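Local coordinates for kelch repeat and BTB domain-containing protein A55 (Vaccinia virus WR, PDB 6I2M) that probably serves as a substrate-specific adapter of CUL3-containing E3 ubiquitin ligases, directing host proteins to ubiquitination and proteasomal degradation, at residues 41-44 / 45-48; 33-36 / 37-40; 181-184 / 185-188; 147-150 / 151-154; 68-71 / 72-75. All coordinates share one frame; numbering follows the deposited sequence.

Along the chain the order is interaction 2, 1, 5, 4, 3. The first three belong to the BTB domain. Interactions 2 and 1 share helix 36-42 and lie with centres 9 Å apart; they touch where F46 packs on L39 and S47 on S40. Interaction 5, on helix 69-79, is centred about 15 Å from interaction 2. Interactions 4 and 3 lie in the BACK region, centres 12 Å apart, joined by I187 against I150 and I154. Interactions 1 and 3 are 49 Å apart between centres, so the dimer- and partner-contacting BTB end is well separated from this region, where no other chain touches interactions 3 and 4.

Interaction 1: 41-44 / 45-48; sequences GASE and YFSI
I48 N donates to E44 O at 3.1 Å, tilted 34° from the carbonyl plane, and this helical bond follows directly on S43, whose psi of 126° breaks the path of helix 36-42. The E44 carbonyl oxygen is wrapped by the residues that follow it: I48 CD1 lies 3.4 Å from E44 O and S47 CB 3.5 Å from the same atom. At the break itself, S43 meets the edge of the F46 ring. With chi1 at 170°, S43 OG swings away from its own nitrogen and arrives near the ring plane, 3.3 Å from F46 CD1, while S43 CB sits in plane 3.7 Å from that same carbon. The hydroxyl is hydrogen-bonded to L101 O, which ties the break to helix 91-101. E44 and Y45 direct their polar ends to the chain of another protein, probably CUL3: the E44 carboxylate forms salt bridges with a basic side chain there, and Y45 OH hydrogen-bonds to a basic side chain. S47 instead packs on F14 of the second subunit. Two short helices meeting at a sharp bend are part of the BTB/POZ fold, and the surface they form is consistent with CUL3 binding.

Interaction 2: 33-36 / 37-40; sequences NAHK and LILS
K36 O takes two hydrogen bonds from S40. S40 OG donates to K36 O at 2.9 Å and S40 N to the same oxygen at 3.3 Å, the two arriving from opposite faces of the carbonyl plane. The hydroxyl gets there because chi1 of -66° sets OG beside its own backbone nitrogen, facing back down the helix. One residue earlier, L39 N donates to H35 O at 3.3 Å in a nearly straight bond, 170° at the hydrogen, so the N-cap residue starts the helical ladder through its carbonyl. The L39 side chain lies against the same acceptor, with L39 CG 3.7 Å from H35 O.

Apolar contacts flank these bonds. L39 CD1 reaches back past the helix start to A34 CB, 3.8 Å away. I38 CG1 touches H35 CB, also at 3.8 Å, approaching the imidazole obliquely. The ring itself is gripped from outside: H35 ND1 is hydrogen-bonded with Y80 OH and H35 NE2 with R19 O. D22 OD1 takes the K36 N bond. L37 and H35 each pack on the other's counterpart in the second subunit.

Since R19 O can only accept, H35 NE2 probably carries a proton, and bonds at both nitrogens fix the ring's rotation within the buried strand-to-helix turn beside the dimer interface.

Interaction 3: 181-184 / 185-188; sequences EDFA and PLIL
F183 O is the focus of the first shell: I187 N donates to it at 3.0 Å, lying almost on the line of the carbonyl bond. The I187 side chain closes over the same oxygen, its chi1 of -70° holding CG1 beside the backbone nitrogen so that I187 CD1 comes within 3.4 Å of F183 O. A184 O is held more loosely, by weak bonds from both I187 N and L188 N. The phenyl of F183 and the L186 side chain cross obliquely, with F183 CD1 and L186 CD1 3.9 Å apart, and F183 CB meets I187 CD1 at 4.1 Å. Next comes P185, whose CD lies 3.3 Å from D182 O; L186 CD1 is 3.6 Å from that same carbonyl oxygen.

Farther out, F183 and I187 both lean on L151 of helix 150-153 and on I178, and I187 also reaches I150 and I154. These neighbours back the helix start from within the BACK region, while D182, P185 and L186 lie at the surface.

Proline costs little in this first turn, where its missing N-H is not needed by the helical ladder; the turn is thus secured by one short but bent backbone bond, two weak ones and an apolar face turned inward.

Interaction 4: 147-150 / 151-154; sequences LQNI and LRLI
N149 and R152 lie with their flat ends close to parallel, the amide and guanidinium planes 16° apart, and N149 OD1 is 3.5 Å from R152 NH1. The arginine runs extended from CG to NE, carrying its CD to 4.1 Å from N149 OD1, so the two chains slant past each other, R152 at the surface. The firm partner of the amide lies behind it: N149 ND2 hydrogen-bonds to T145 O in the preceding helix. N149 holds the N-cap position, yet its side chain makes no capping bond.

L153 folds over the N149 carbonyl, with its CG 3.3 Å from N149 O, and its CD1 reaches N149 CB at 4.1 Å. L153 then continues onto C123 and I124 of helix 120-132. I150 faces away from the following turn. Its CG1 is anti to the backbone N (chi1 -178°), which leaves CG2 wedged 3.3 Å from L151 N, while the side chain packs on I170. I154 leans back with CG2 at 3.4 Å from I150 O.

The backbone bonds are mixed: L153 N to N149 O is 3.0 Å, whereas R152 N to N149 O and I154 N to I150 O are weak. Beside these mostly weak bonds, L153 and I150 pack on helices 120-132 and 164-171 of the BACK region, so the contact is largely apolar on its buried side, while N149 and R152 approach each other where it is more exposed.

Interaction 5: 68-71 / 72-75; sequences DYQS and VNDL
Y69 and N73 run side by side in the same direction, the tyrosine ring and the amide turned 40° apart. N73 CB sits above one face of the ring, 4.3 Å from its plane and offset toward the rim, and farther along N73 OD1 comes to 3.8 Å from Y69 OH. A second pair of flat groups is set more steeply: the Q70 amide and the D74 carboxylate stand 72° apart, and the bend of Q70 at chi2 (60°) brings Q70 NE2 to 3.1 Å from D74 OD1. The third flat group, the D68 carboxylate, is the N-cap; its OD1 accepts from S71 N at 2.9 Å through the anti lone pair.

Inside the turn, N73 N bonds to Y69 O at 2.9 Å and L75 N to S71 O at 3.0 Å. V72 CG2 tucks in at 3.3 Å from D68 O. On the buried side S71 OG is hydrogen-bonded to T97 OG1 and Y93 O of helix 91-101, while Y69 leans on I32 and I27 of the sheet.

The D68 carboxylate, capping the amino end of helix 69-79 in the BTB domain, is probably favoured by the helix dipole. Separately, the buried S71 hydroxyl is satisfied by helix 91-101.

Interaction 1: 41-44 / 45-48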
loop_
_atom_site.group_PDB
_atom_site.type_symbol
_atom_site.label_atom_id
_atom_site.label_comp_id
_atom_site.label_asym_id
_atom_site.label_seq_id
_atom_site.Cartn_x
_atom_site.Cartn_y
_atom_site.Cartn_z
ATOM N N GLY A 41 -3.141 -2.113 -10.206
ATOM C CA GLY A 41 -3.725 -2.499 -8.925
ATOM C C GLY A 41 -5.009 -1.775 -8.567
ATOM O O GLY A 41 -5.939 -2.395 -8.042
ATOM N N ALA A 42 -5.067 -0.456 -8.835
ATOM C CA ALA A 42 -6.229 0.386 -8.539
ATOM C C ALA A 42 -7.163 0.545 -9.740
ATOM O O ALA A 42 -8.379 0.430 -9.580
ATOM C CB ALA A 42 -5.780 1.747 -8.034
ATOM N N SER A 43 -6.600 0.816 -10.932
ATOM C CA SER A 43 -7.355 0.981 -12.174
ATOM C C SER A 43 -7.321 -0.319 -12.974
ATOM O O SER A 43 -6.241 -0.850 -13.243
ATOM C CB SER A 43 -6.797 2.144 -12.991
ATOM O OG SER A 43 -7.341 2.202 -14.300
ATOM N N GLU A 44 -8.506 -0.836 -13.339
ATOM C CA GLU A 44 -8.622 -2.080 -14.099
ATOM C C GLU A 44 -8.343 -1.887 -15.599
ATOM O O GLU A 44 -8.112 -2.875 -16.299
ATOM C CB GLU A 44 -9.972 -2.760 -13.840
ATOM C CG GLU A 44 -9.896 -4.278 -13.860
ATOM C CD GLU A 44 -11.116 -4.998 -13.321
ATOM O OE1 GLU A 44 -11.412 -4.851 -12.114
ATOM O OE2 GLU A 44 -11.768 -5.725 -14.105
ATOM N N TYR A 45 -8.330 -0.618 -16.081
ATOM C CA TYR A 45 -8.022 -0.264 -17.473
ATOM C C TYR A 45 -6.573 -0.647 -17.773
ATOM O O TYR A 45 -6.320 -1.321 -18.772
ATOM C CB TYR A 45 -8.245 1.244 -17.729
ATOM C CG TYR A 45 -7.986 1.685 -19.156
ATOM C CD1 TYR A 45 -6.747 2.196 -19.535
ATOM C CD2 TYR A 45 -8.986 1.616 -20.120
ATOM C CE1 TYR A 45 -6.501 2.596 -20.848
ATOM C CE2 TYR A 45 -8.753 2.018 -21.434
ATOM C CZ TYR A 45 -7.509 2.509 -21.795
ATOM O OH TYR A 45 -7.280 2.910 -23.088
ATOM N N PHE A 46 -5.635 -0.227 -16.895
ATOM C CA PHE A 46 -4.205 -0.520 -16.994
ATOM C C PHE A 46 -3.931 -2.013 -16.787
ATOM O O PHE A 46 -3.012 -2.547 -17.407
ATOM C CB PHE A 46 -3.403 0.324 -15.991
ATOM C CG PHE A 46 -3.410 1.810 -16.269
ATOM C CD1 PHE A 46 -4.315 2.649 -15.631
ATOM C CD2 PHE A 46 -2.498 2.374 -17.154
ATOM C CE1 PHE A 46 -4.317 4.024 -15.882
ATOM C CE2 PHE A 46 -2.500 3.750 -17.405
ATOM C CZ PHE A 46 -3.408 4.566 -16.767
ATOM N N SER A 47 -4.742 -2.685 -15.938
ATOM C CA SER A 47 -4.639 -4.122 -15.657
ATOM C C SER A 47 -4.912 -4.939 -16.923
ATOM O O SER A 47 -4.190 -5.895 -17.208
ATOM C CB SER A 47 -5.605 -4.520 -14.545
ATOM O OG SER A 47 -5.414 -5.869 -14.152
ATOM N N ILE A 48 -5.938 -4.540 -17.694
ATOM C CA ILE A 48 -6.298 -5.191 -18.953
ATOM C C ILE A 48 -5.329 -4.741 -20.062
ATOM O O ILE A 48 -5.034 -5.526 -20.966
ATOM C CB ILE A 48 -7.804 -4.978 -19.283
ATOM C CG1 ILE A 48 -8.683 -5.755 -18.278
ATOM C CG2 ILE A 48 -8.139 -5.393 -20.718
ATOM C CD1 ILE A 48 -10.013 -5.151 -17.997
#

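Interaction 2: 33-36 / 37-40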
loop_
_atom_site.group_PDB
_atom_site.type_symbol
_atom_site.label_atom_id
_atom_site.label_comp_id
_atom_site.label_asym_id
_atom_site.label_seq_id
_atom_site.Cartn_x
_atom_site.Cartn_y
_atom_site.Cartn_z
ATOM N N ASN A 33 5.016 10.269 -15.198
ATOM C CA ASN A 33 5.775 9.029 -15.042
ATOM C C ASN A 33 5.294 8.245 -13.821
ATOM O O ASN A 33 5.193 8.805 -12.727
ATOM C CB ASN A 33 7.278 9.306 -14.966
ATOM C CG ASN A 33 7.881 9.751 -16.275
ATOM O OD1 ASN A 33 8.142 8.944 -17.175
ATOM N ND2 ASN A 33 8.125 11.045 -16.408
ATOM N N ALA A 34 4.981 6.954 -14.019
ATOM C CA ALA A 34 4.496 6.060 -12.966
ATOM C C ALA A 34 5.001 4.617 -13.151
ATOM O O ALA A 34 5.869 4.369 -13.993
ATOM C CB ALA A 34 2.972 6.094 -12.916
ATOM N N HIS A 35 4.467 3.678 -12.348
ATOM C CA HIS A 35 4.814 2.256 -12.385
ATOM C C HIS A 35 3.623 1.443 -12.909
ATOM O O HIS A 35 2.485 1.700 -12.504
ATOM C CB HIS A 35 5.237 1.768 -10.988
ATOM C CG HIS A 35 6.289 2.622 -10.348
ATOM N ND1 HIS A 35 5.970 3.824 -9.738
ATOM C CD2 HIS A 35 7.623 2.426 -10.251
ATOM C CE1 HIS A 35 7.113 4.315 -9.291
ATOM N NE2 HIS A 35 8.136 3.511 -9.579
ATOM N N LYS A 36 3.892 0.480 -13.820
ATOM C CA LYS A 36 2.893 -0.398 -14.451
ATOM C C LYS A 36 2.053 -1.184 -13.443
ATOM O O LYS A 36 0.839 -1.296 -13.616
ATOM C CB LYS A 36 3.565 -1.376 -15.429
ATOM C CG LYS A 36 3.912 -0.773 -16.778
ATOM C CD LYS A 36 4.430 -1.840 -17.725
ATOM C CE LYS A 36 4.947 -1.258 -19.013
ATOM N NZ LYS A 36 5.408 -2.320 -19.943
ATOM N N LEU A 37 2.710 -1.729 -12.403
ATOM C CA LEU A 37 2.116 -2.533 -11.334
ATOM C C LEU A 37 1.129 -1.741 -10.462
ATOM O O LEU A 37 0.044 -2.246 -10.168
ATOM C CB LEU A 37 3.250 -3.150 -10.486
ATOM C CG LEU A 37 2.896 -3.819 -9.160
ATOM C CD1 LEU A 37 2.342 -5.221 -9.372
ATOM C CD2 LEU A 37 4.103 -3.874 -8.266
ATOM N N ILE A 38 1.517 -0.514 -10.051
ATOM C CA ILE A 38 0.730 0.389 -9.199
ATOM C C ILE A 38 -0.575 0.825 -9.890
ATOM O O ILE A 38 -1.637 0.754 -9.268
ATOM C CB ILE A 38 1.596 1.593 -8.694
ATOM C CG1 ILE A 38 2.912 1.133 -8.000
ATOM C CG2 ILE A 38 0.806 2.566 -7.808
ATOM C CD1 ILE A 38 2.795 0.256 -6.663
ATOM N N LEU A 39 -0.497 1.241 -11.172
ATOM C CA LEU A 39 -1.658 1.664 -11.966
ATOM C C LEU A 39 -2.634 0.512 -12.231
ATOM O O LEU A 39 -3.840 0.743 -12.305
ATOM C CB LEU A 39 -1.218 2.293 -13.299
ATOM C CG LEU A 39 -0.577 3.681 -13.242
ATOM C CD1 LEU A 39 0.225 3.951 -14.493
ATOM C CD2 LEU A 39 -1.623 4.776 -13.062
ATOM N N SER A 40 -2.111 -0.719 -12.373
ATOM C CA SER A 40 -2.902 -1.926 -12.628
ATOM C C SER A 40 -3.664 -2.424 -11.392
ATOM O O SER A 40 -4.707 -3.066 -11.537
ATOM C CB SER A 40 -2.015 -3.031 -13.190
ATOM O OG SER A 40 -1.528 -2.672 -14.472
#

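Interaction 3: 181-184 / 185-188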
loop_
_atom_site.group_PDB
_atom_site.type_symbol
_atom_site.label_atom_id
_atom_site.label_comp_id
_atom_site.label_asym_id
_atom_site.label_seq_id
_atom_site.Cartn_x
_atom_site.Cartn_y
_atom_site.Cartn_z
ATOM N N GLU A 181 -51.853 23.432 -7.113
ATOM C CA GLU A 181 -52.038 22.463 -8.198
ATOM C C GLU A 181 -52.312 23.151 -9.554
ATOM O O GLU A 181 -53.130 22.677 -10.348
ATOM C CB GLU A 181 -53.128 21.432 -7.829
ATOM C CG GLU A 181 -52.715 20.427 -6.761
ATOM C CD GLU A 181 -52.739 20.923 -5.327
ATOM O OE1 GLU A 181 -53.823 21.332 -4.851
ATOM O OE2 GLU A 181 -51.671 20.895 -4.674
ATOM N N ASP A 182 -51.601 24.269 -9.814
ATOM C CA ASP A 182 -51.709 25.075 -11.033
ATOM C C ASP A 182 -50.380 25.801 -11.360
ATOM O O ASP A 182 -50.361 26.719 -12.186
ATOM C CB ASP A 182 -52.892 26.065 -10.908
ATOM C CG ASP A 182 -53.470 26.564 -12.223
ATOM O OD1 ASP A 182 -53.602 25.748 -13.166
ATOM O OD2 ASP A 182 -53.805 27.764 -12.304
ATOM N N PHE A 183 -49.268 25.373 -10.724
ATOM C CA PHE A 183 -47.940 25.951 -10.951
ATOM C C PHE A 183 -47.270 25.408 -12.213
ATOM O O PHE A 183 -46.446 26.108 -12.801
ATOM C CB PHE A 183 -47.021 25.753 -9.732
ATOM C CG PHE A 183 -46.953 26.913 -8.767
ATOM C CD1 PHE A 183 -46.475 28.155 -9.175
ATOM C CD2 PHE A 183 -47.308 26.751 -7.434
ATOM C CE1 PHE A 183 -46.397 29.223 -8.277
ATOM C CE2 PHE A 183 -47.231 27.821 -6.536
ATOM C CZ PHE A 183 -46.774 29.048 -6.962
ATOM N N ALA A 184 -47.629 24.169 -12.628
ATOM C CA ALA A 184 -47.097 23.476 -13.810
ATOM C C ALA A 184 -47.090 24.320 -15.114
ATOM O O ALA A 184 -46.023 24.375 -15.732
ATOM C CB ALA A 184 -47.819 22.152 -14.025
ATOM N N PRO A 185 -48.184 25.019 -15.546
ATOM C CA PRO A 185 -48.086 25.830 -16.776
ATOM C C PRO A 185 -47.206 27.071 -16.606
ATOM O O PRO A 185 -46.589 27.508 -17.577
ATOM C CB PRO A 185 -49.543 26.207 -17.083
ATOM C CG PRO A 185 -50.384 25.347 -16.189
ATOM C CD PRO A 185 -49.546 25.109 -14.983
ATOM N N LEU A 186 -47.134 27.621 -15.373
ATOM C CA LEU A 186 -46.311 28.792 -15.032
ATOM C C LEU A 186 -44.813 28.460 -15.096
ATOM O O LEU A 186 -44.010 29.341 -15.404
ATOM C CB LEU A 186 -46.680 29.358 -13.647
ATOM C CG LEU A 186 -48.094 29.926 -13.480
ATOM C CD1 LEU A 186 -48.549 29.828 -12.040
ATOM C CD2 LEU A 186 -48.180 31.366 -13.968
ATOM N N ILE A 187 -44.449 27.189 -14.808
ATOM C CA ILE A 187 -43.078 26.664 -14.868
ATOM C C ILE A 187 -42.656 26.570 -16.350
ATOM O O ILE A 187 -41.520 26.914 -16.688
ATOM C CB ILE A 187 -42.966 25.311 -14.093
ATOM C CG1 ILE A 187 -43.101 25.540 -12.567
ATOM C CG2 ILE A 187 -41.659 24.557 -14.412
ATOM C CD1 ILE A 187 -43.746 24.391 -11.778
ATOM N N LEU A 188 -43.598 26.145 -17.224
ATOM C CA LEU A 188 -43.423 26.027 -18.675
ATOM C C LEU A 188 -43.192 27.412 -19.304
ATOM O O LEU A 188 -42.344 27.537 -20.188
ATOM C CB LEU A 188 -44.652 25.332 -19.303
ATOM C CG LEU A 188 -44.614 25.034 -20.809
ATOM C CD1 LEU A 188 -43.857 23.746 -21.104
ATOM C CD2 LEU A 188 -46.017 24.933 -21.372
#

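Interaction 4: 147-150 / 151-154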
loop_
_atom_site.group_PDB
_atom_site.type_symbol
_atom_site.label_atom_id
_atom_site.label_comp_id
_atom_site.label_asym_id
_atom_site.label_seq_id
_atom_site.Cartn_x
_atom_site.Cartn_y
_atom_site.Cartn_z
ATOM N N LEU A 147 -36.850 18.480 -8.378
ATOM C CA LEU A 147 -38.285 18.413 -8.099
ATOM C C LEU A 147 -38.674 19.000 -6.733
ATOM O O LEU A 147 -39.761 19.566 -6.614
ATOM C CB LEU A 147 -38.788 16.963 -8.250
ATOM C CG LEU A 147 -39.538 16.618 -9.549
ATOM C CD1 LEU A 147 -38.621 16.635 -10.765
ATOM C CD2 LEU A 147 -40.186 15.257 -9.449
ATOM N N GLN A 148 -37.784 18.894 -5.719
ATOM C CA GLN A 148 -38.034 19.439 -4.377
ATOM C C GLN A 148 -37.659 20.937 -4.255
ATOM O O GLN A 148 -37.997 21.571 -3.252
ATOM C CB GLN A 148 -37.373 18.582 -3.273
ATOM C CG GLN A 148 -35.843 18.603 -3.243
ATOM C CD GLN A 148 -35.259 17.598 -2.275
ATOM O OE1 GLN A 148 -35.538 16.393 -2.332
ATOM N NE2 GLN A 148 -34.414 18.071 -1.373
ATOM N N ASN A 149 -36.989 21.495 -5.286
ATOM C CA ASN A 149 -36.568 22.901 -5.348
ATOM C C ASN A 149 -36.962 23.550 -6.696
ATOM O O ASN A 149 -36.359 24.547 -7.102
ATOM C CB ASN A 149 -35.051 23.016 -5.103
ATOM C CG ASN A 149 -34.596 22.556 -3.740
ATOM O OD1 ASN A 149 -34.906 23.165 -2.711
ATOM N ND2 ASN A 149 -33.831 21.476 -3.706
ATOM N N ILE A 150 -38.002 22.996 -7.358
ATOM C CA ILE A 150 -38.539 23.390 -8.670
ATOM C C ILE A 150 -38.837 24.906 -8.796
ATOM O O ILE A 150 -38.352 25.526 -9.744
ATOM C CB ILE A 150 -39.767 22.504 -9.069
ATOM C CG1 ILE A 150 -40.312 22.865 -10.476
ATOM C CG2 ILE A 150 -40.882 22.500 -8.000
ATOM C CD1 ILE A 150 -41.103 21.756 -11.182
ATOM N N LEU A 151 -39.604 25.492 -7.854
ATOM C CA LEU A 151 -39.984 26.909 -7.898
ATOM C C LEU A 151 -38.830 27.874 -7.592
ATOM O O LEU A 151 -38.915 29.052 -7.941
ATOM C CB LEU A 151 -41.205 27.194 -7.001
ATOM C CG LEU A 151 -42.533 26.528 -7.412
ATOM C CD1 LEU A 151 -43.604 26.770 -6.373
ATOM C CD2 LEU A 151 -43.018 27.011 -8.777
ATOM N N ARG A 152 -37.752 27.374 -6.967
ATOM C CA ARG A 152 -36.552 28.155 -6.664
ATOM C C ARG A 152 -35.613 28.141 -7.873
ATOM O O ARG A 152 -34.857 29.093 -8.076
ATOM C CB ARG A 152 -35.815 27.562 -5.455
ATOM C CG ARG A 152 -36.460 27.848 -4.110
ATOM C CD ARG A 152 -35.705 27.131 -3.012
ATOM N NE ARG A 152 -36.222 27.451 -1.682
ATOM C CZ ARG A 152 -35.779 26.900 -0.556
ATOM N NH1 ARG A 152 -34.810 25.993 -0.586
ATOM N NH2 ARG A 152 -36.305 27.249 0.611
ATOM N N LEU A 153 -35.660 27.047 -8.662
ATOM C CA LEU A 153 -34.809 26.811 -9.829
ATOM C C LEU A 153 -35.311 27.424 -11.142
ATOM O O LEU A 153 -34.509 27.581 -12.063
ATOM C CB LEU A 153 -34.550 25.305 -10.007
ATOM C CG LEU A 153 -33.607 24.665 -8.987
ATOM C CD1 LEU A 153 -33.770 23.164 -8.963
ATOM C CD2 LEU A 153 -32.162 25.049 -9.250
ATOM N N ILE A 154 -36.612 27.783 -11.235
ATOM C CA ILE A 154 -37.190 28.398 -12.444
ATOM C C ILE A 154 -36.603 29.800 -12.712
ATOM O O ILE A 154 -36.612 30.262 -13.855
ATOM C CB ILE A 154 -38.747 28.397 -12.469
ATOM C CG1 ILE A 154 -39.355 29.132 -11.250
ATOM C CG2 ILE A 154 -39.299 26.975 -12.621
ATOM C CD1 ILE A 154 -40.731 29.752 -11.478
#

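Interaction 5: 68-71 / 72-75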
loop_
_atom_site.group_PDB
_atom_site.type_symbol
_atom_site.label_atom_id
_atom_site.label_comp_id
_atom_site.label_asym_id
_atom_site.label_seq_id
_atom_site.Cartn_x
_atom_site.Cartn_y
_atom_site.Cartn_z
ATOM N N ASP A 68 -9.069 14.913 -19.328
ATOM C CA ASP A 68 -8.558 16.111 -18.651
ATOM C C ASP A 68 -7.263 15.799 -17.882
ATOM O O ASP A 68 -7.240 14.845 -17.103
ATOM C CB ASP A 68 -9.638 16.689 -17.715
ATOM C CG ASP A 68 -9.231 17.953 -16.987
ATOM O OD1 ASP A 68 -8.746 17.846 -15.841
ATOM O OD2 ASP A 68 -9.402 19.050 -17.560
ATOM N N TYR A 69 -6.193 16.602 -18.107
ATOM C CA TYR A 69 -4.870 16.427 -17.485
ATOM C C TYR A 69 -4.888 16.478 -15.953
ATOM O O TYR A 69 -4.397 15.540 -15.324
ATOM C CB TYR A 69 -3.823 17.416 -18.050
ATOM C CG TYR A 69 -2.543 17.484 -17.238
ATOM C CD1 TYR A 69 -1.670 16.401 -17.180
ATOM C CD2 TYR A 69 -2.216 18.624 -16.510
ATOM C CE1 TYR A 69 -0.508 16.447 -16.412
ATOM C CE2 TYR A 69 -1.050 18.687 -15.746
ATOM C CZ TYR A 69 -0.196 17.596 -15.703
ATOM O OH TYR A 69 0.956 17.647 -14.959
ATOM N N GLN A 70 -5.408 17.580 -15.363
ATOM C CA GLN A 70 -5.480 17.773 -13.909
ATOM C C GLN A 70 -6.290 16.663 -13.232
ATOM O O GLN A 70 -5.970 16.277 -12.108
ATOM C CB GLN A 70 -6.018 19.177 -13.560
ATOM C CG GLN A 70 -5.792 19.624 -12.104
ATOM C CD GLN A 70 -4.339 19.689 -11.674
ATOM O OE1 GLN A 70 -3.457 20.162 -12.402
ATOM N NE2 GLN A 70 -4.064 19.218 -10.466
ATOM N N SER A 71 -7.299 16.120 -13.944
ATOM C CA SER A 71 -8.136 15.014 -13.489
ATOM C C SER A 71 -7.304 13.723 -13.421
ATOM O O SER A 71 -7.273 13.091 -12.367
ATOM C CB SER A 71 -9.337 14.840 -14.414
ATOM O OG SER A 71 -10.172 13.774 -13.998
ATOM N N VAL A 72 -6.598 13.369 -14.526
ATOM C CA VAL A 72 -5.732 12.183 -14.632
ATOM C C VAL A 72 -4.597 12.247 -13.590
ATOM O O VAL A 72 -4.383 11.267 -12.877
ATOM C CB VAL A 72 -5.204 11.941 -16.084
ATOM C CG1 VAL A 72 -4.235 10.763 -16.148
ATOM C CG2 VAL A 72 -6.347 11.719 -17.067
ATOM N N ASN A 73 -3.915 13.411 -13.483
ATOM C CA ASN A 73 -2.811 13.662 -12.546
ATOM C C ASN A 73 -3.218 13.441 -11.084
ATOM O O ASN A 73 -2.489 12.771 -10.349
ATOM C CB ASN A 73 -2.234 15.071 -12.746
ATOM C CG ASN A 73 -0.954 15.321 -11.988
ATOM O OD1 ASN A 73 0.135 14.909 -12.402
ATOM N ND2 ASN A 73 -1.059 16.001 -10.857
ATOM N N ASP A 74 -4.385 13.982 -10.674
ATOM C CA ASP A 74 -4.913 13.838 -9.314
ATOM C C ASP A 74 -5.383 12.416 -9.030
ATOM O O ASP A 74 -5.301 11.971 -7.885
ATOM C CB ASP A 74 -6.033 14.856 -9.039
ATOM C CG ASP A 74 -5.578 16.301 -8.908
ATOM O OD1 ASP A 74 -4.348 16.543 -8.886
ATOM O OD2 ASP A 74 -6.451 17.189 -8.824
ATOM N N LEU A 75 -5.862 11.703 -10.072
ATOM C CA LEU A 75 -6.304 10.313 -9.961
ATOM C C LEU A 75 -5.115 9.385 -9.743
ATOM O O LEU A 75 -5.239 8.429 -8.981
ATOM C CB LEU A 75 -7.134 9.878 -11.177
ATOM C CG LEU A 75 -8.604 10.299 -11.170
ATOM C CD1 LEU A 75 -9.186 10.246 -12.553
ATOM C CD2 LEU A 75 -9.426 9.438 -10.242
#